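Local atomic coordinates of zinc finger (CCCH type) motif-containing protein (Toxoplasma gondii, PDB entry 7NH2), a protein that probably reads N6-methyladenosine in mRNA through its YTH domain, the part described here, within a longer zinc-finger protein also called CPSF4. Residues Val35-Lys40 and Leu92-Asn97. Sequence-based numbering, arbitrary orientation.
Sequences VWATSK and LRLGSN. With OYK (~{N},9-dimethylpurin-6-amine), chain C.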
ATOM      1  N   VAL A  35      -8.590   6.689  -1.565  1.00  5.13           N
ATOM      2  CA  VAL A  35      -9.261   5.816  -0.617  1.00  6.36           C
ATOM      3  C   VAL A  35      -8.669   4.418  -0.722  1.00  6.12           C
ATOM      4  O   VAL A  35      -8.225   3.991  -1.790  1.00  4.98           O
ATOM      5  CB  VAL A  35     -10.784   5.814  -0.897  1.00  7.14           C
ATOM      6  CG1 VAL A  35     -11.089   5.265  -2.286  1.00  6.00           C
ATOM      7  CG2 VAL A  35     -11.521   5.044   0.206  1.00  6.00           C
ATOM      8  N   TRP A  36      -8.673   3.702   0.403  1.00  5.06           N
ATOM      9  CA  TRP A  36      -8.303   2.293   0.417  1.00  5.91           C
ATOM     10  C   TRP A  36      -9.128   1.578   1.478  1.00  5.88           C
ATOM     11  O   TRP A  36      -9.758   2.209   2.334  1.00  6.33           O
ATOM     12  CB  TRP A  36      -6.788   2.093   0.656  1.00  5.32           C
ATOM     13  CG  TRP A  36      -6.338   0.685   0.326  1.00  4.80           C
ATOM     14  CD1 TRP A  36      -5.857  -0.249   1.192  1.00  4.65           C
ATOM     15  CD2 TRP A  36      -6.375   0.062  -0.962  1.00  4.88           C
ATOM     16  NE1 TRP A  36      -5.582  -1.425   0.518  1.00  5.10           N
ATOM     17  CE2 TRP A  36      -5.886  -1.253  -0.806  1.00  4.61           C
ATOM     18  CE3 TRP A  36      -6.751   0.501  -2.237  1.00  6.05           C
ATOM     19  CZ2 TRP A  36      -5.781  -2.138  -1.876  1.00  6.61           C
ATOM     20  CZ3 TRP A  36      -6.652  -0.382  -3.300  1.00  6.35           C
ATOM     21  CH2 TRP A  36      -6.168  -1.682  -3.108  1.00  6.82           C
ATOM     22  N   ALA A  37      -9.145   0.250   1.398  1.00  5.76           N
ATOM     23  CA  ALA A  37      -9.621  -0.594   2.486  1.00  6.42           C
ATOM     24  C   ALA A  37      -8.842  -1.896   2.426  1.00  6.49           C
ATOM     25  O   ALA A  37      -8.326  -2.273   1.375  1.00  6.57           O
ATOM     26  CB  ALA A  37     -11.131  -0.865   2.410  1.00  6.86           C
ATOM     27  N   THR A  38      -8.741  -2.574   3.569  1.00  6.24           N
ATOM     28  CA  THR A  38      -7.995  -3.823   3.649  1.00  6.90           C
ATOM     29  C   THR A  38      -8.789  -4.810   4.502  1.00  8.02           C
ATOM     30  O   THR A  38      -9.887  -4.502   4.981  1.00  8.32           O
ATOM     31  CB  THR A  38      -6.559  -3.558   4.134  1.00  6.65           C
ATOM     32  OG1 THR A  38      -5.797  -4.766   4.073  1.00  6.65           O
ATOM     33  CG2 THR A  38      -6.544  -2.998   5.556  1.00  6.81           C
ATOM     34  N   SER A  39      -8.245  -6.017   4.666  1.00  8.44           N
ATOM     35  CA  SER A  39      -8.884  -7.031   5.495  1.00  9.12           C
ATOM     36  C   SER A  39      -9.065  -6.511   6.917  1.00 10.31           C
ATOM     37  O   SER A  39      -8.404  -5.566   7.351  1.00  9.33           O
ATOM     38  CB  SER A  39      -8.019  -8.288   5.549  1.00 10.41           C
ATOM     39  OG  SER A  39      -6.872  -8.023   6.346  1.00 13.24           O
ATOM     40  N   LYS A  40      -9.968  -7.159   7.656  1.00 11.38           N
ATOM     41  CA  LYS A  40     -10.258  -6.692   9.006  1.00 11.41           C
ATOM     42  C   LYS A  40      -9.024  -6.768   9.903  1.00 11.77           C
ATOM     43  O   LYS A  40      -8.771  -5.854  10.698  1.00 13.10           O
ATOM     44  CB  LYS A  40     -11.447  -7.462   9.584  1.00 14.47           C
ATOM     45  CG  LYS A  40     -12.786  -6.875   9.140  1.00 18.78           C
ATOM     46  CD  LYS A  40     -13.899  -7.913   9.134  1.00 25.55           C
ATOM     47  CE  LYS A  40     -15.062  -7.468   8.251  1.00 30.20           C
ATOM     48  NZ  LYS A  40     -16.389  -7.732   8.879  1.00 39.08           N
ATOM     49  N   LEU A  92     -18.030  -6.112   1.971  1.00 10.82           N
ATOM     50  CA  LEU A  92     -18.570  -6.910   3.066  1.00 14.14           C
ATOM     51  C   LEU A  92     -17.512  -7.745   3.783  1.00 14.66           C
ATOM     52  O   LEU A  92     -17.718  -8.120   4.942  1.00 19.61           O
ATOM     53  CB  LEU A  92     -19.698  -7.811   2.544  1.00 14.04           C
ATOM     54  CG  LEU A  92     -20.969  -7.070   2.126  1.00 15.34           C
ATOM     55  CD1 LEU A  92     -21.857  -7.943   1.230  1.00 13.63           C
ATOM     56  CD2 LEU A  92     -21.722  -6.612   3.366  1.00 15.63           C
ATOM     57  N   ARG A  93     -16.384  -8.046   3.143  1.00 14.92           N
ATOM     58  CA  ARG A  93     -15.327  -8.788   3.824  1.00 16.89           C
ATOM     59  C   ARG A  93     -14.098  -7.946   4.144  1.00 14.73           C
ATOM     60  O   ARG A  93     -13.055  -8.506   4.500  1.00 18.25           O
ATOM     61  CB  ARG A  93     -14.945 -10.078   3.090  1.00 23.20           C
ATOM     62  CG  ARG A  93     -14.766  -9.986   1.584  1.00 27.73           C
ATOM     63  CD  ARG A  93     -14.390 -11.369   1.043  1.00 32.03           C
ATOM     64  NE  ARG A  93     -14.324 -11.427  -0.416  1.00 35.43           N
ATOM     65  CZ  ARG A  93     -13.192 -11.435  -1.114  1.00 37.30           C
ATOM     66  NH1 ARG A  93     -12.022 -11.379  -0.485  1.00 32.14           N
ATOM     67  NH2 ARG A  93     -13.226 -11.496  -2.440  1.00 30.96           N
ATOM     68  N   LEU A  94     -14.193  -6.625   4.043  1.00 10.80           N
ATOM     69  CA  LEU A  94     -13.090  -5.730   4.370  1.00 11.07           C
ATOM     70  C   LEU A  94     -13.438  -4.899   5.596  1.00 11.01           C
ATOM     71  O   LEU A  94     -14.585  -4.875   6.056  1.00 12.32           O
ATOM     72  CB  LEU A  94     -12.783  -4.813   3.181  1.00 10.45           C
ATOM     73  CG  LEU A  94     -12.487  -5.533   1.867  1.00 12.67           C
ATOM     74  CD1 LEU A  94     -12.385  -4.553   0.701  1.00 12.85           C
ATOM     75  CD2 LEU A  94     -11.210  -6.361   1.992  1.00 15.62           C
ATOM     76  N   GLY A  95     -12.428  -4.230   6.147  1.00 10.11           N
ATOM     77  CA  GLY A  95     -12.675  -3.168   7.094  1.00 10.58           C
ATOM     78  C   GLY A  95     -13.276  -1.968   6.383  1.00  9.90           C
ATOM     79  O   GLY A  95     -13.512  -1.971   5.175  1.00 12.05           O
ATOM     80  N   SER A  96     -13.539  -0.919   7.155  1.00 10.05           N
ATOM     81  CA  SER A  96     -14.090   0.296   6.574  1.00  9.58           C
ATOM     82  C   SER A  96     -13.024   1.054   5.780  1.00  7.89           C
ATOM     83  O   SER A  96     -11.816   0.889   5.977  1.00  9.17           O
ATOM     84  CB  SER A  96     -14.670   1.203   7.658  1.00 11.90           C
ATOM     85  OG  SER A  96     -15.817   0.600   8.244  1.00 14.60           O
ATOM     86  N   ASN A  97     -13.497   1.911   4.883  1.00  7.25           N
ATOM     87  CA  ASN A  97     -12.602   2.659   4.014  1.00  5.72           C
ATOM     88  C   ASN A  97     -11.867   3.751   4.784  1.00  7.30           C
ATOM     89  O   ASN A  97     -12.398   4.337   5.737  1.00  7.44           O
ATOM     90  CB  ASN A  97     -13.413   3.276   2.879  1.00  6.57           C
ATOM     91  CG  ASN A  97     -14.080   2.217   2.032  1.00  6.65           C
ATOM     92  OD1 ASN A  97     -13.547   1.128   1.878  1.00  7.85           O
ATOM     93  ND2 ASN A  97     -15.256   2.517   1.486  1.00  9.52           N
TER
HETATM   94  N12 OYK C 602      -9.813  -7.555  -1.402  0.81 12.04           N
HETATM   95  C01 OYK C 602      -8.109  -9.274   0.596  0.81 15.77           C
HETATM   96  C03 OYK C 602      -7.334  -6.963   1.048  0.81  9.16           C
HETATM   97  C05 OYK C 602      -8.874  -7.163  -0.496  0.81 11.40           C
HETATM   98  C06 OYK C 602      -8.559  -5.832  -0.375  0.81  9.03           C
HETATM   99  C07 OYK C 602      -9.243  -4.918  -1.208  0.81 10.61           C
HETATM  100  C09 OYK C 602      -9.721  -2.495  -1.801  0.81  7.40           C
HETATM  101  C11 OYK C 602     -10.431  -6.673  -2.168  0.81 10.47           C
HETATM  102  N02 OYK C 602      -8.097  -7.836   0.399  0.81 11.45           N
HETATM  103  N04 OYK C 602      -7.600  -5.736   0.598  0.81  9.79           N
HETATM  104  N08 OYK C 602      -8.954  -3.509  -1.099  0.81  9.22           N
HETATM  105  N10 OYK C 602     -10.150  -5.375  -2.068  0.81  9.81           N
HETATM  106  O   HOH W   1      -9.845  -1.071   5.883  1.00  8.61           O
HETATM  107  O   HOH W   2     -11.490  -9.156   6.320  1.00 30.00           O
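G95 and T38 make the direct hydrogen bond between the two segments: G95 N gives its hydrogen to T38 O at 2.8 Å. Two waters continue the backbone link, one from T38 N to S96 O, the other from K40 N to R93 O. Nearer the strand 35-36, N97 CA approaches W36 O at 3.3 Å in a CA-H...O contact.

Apolar and mixed contacts fill in around this backbone. V35 CG2 touches N97 CB at 3.7 Å, and A37 CB abuts N97 OD1, an oxygen that accepts hydrogen bonds from W87 and Q91. K40 reaches along the loop, laying CE 3.4 Å from L94 O.

N08 of the bound N,9-dimethylpurin-6-amine, a stand-in for the N6-methyladenine base, donates a weak hydrogen bond to A37 O (2.8 Å, 127°) and sits over the outer part of one face of the W36 indole. The CB of W36 points away from 92-97, and CG anti to the backbone N (chi1 -165°) puts the indole beside the ligand's methylamino end, while L94 CD2 meets the purine at C05, 3.5 Å away. W87 meets the W36 ring with their planes at about 70°, consistent with the aromatic cage with which YTH domains recognise N6-methyladenine.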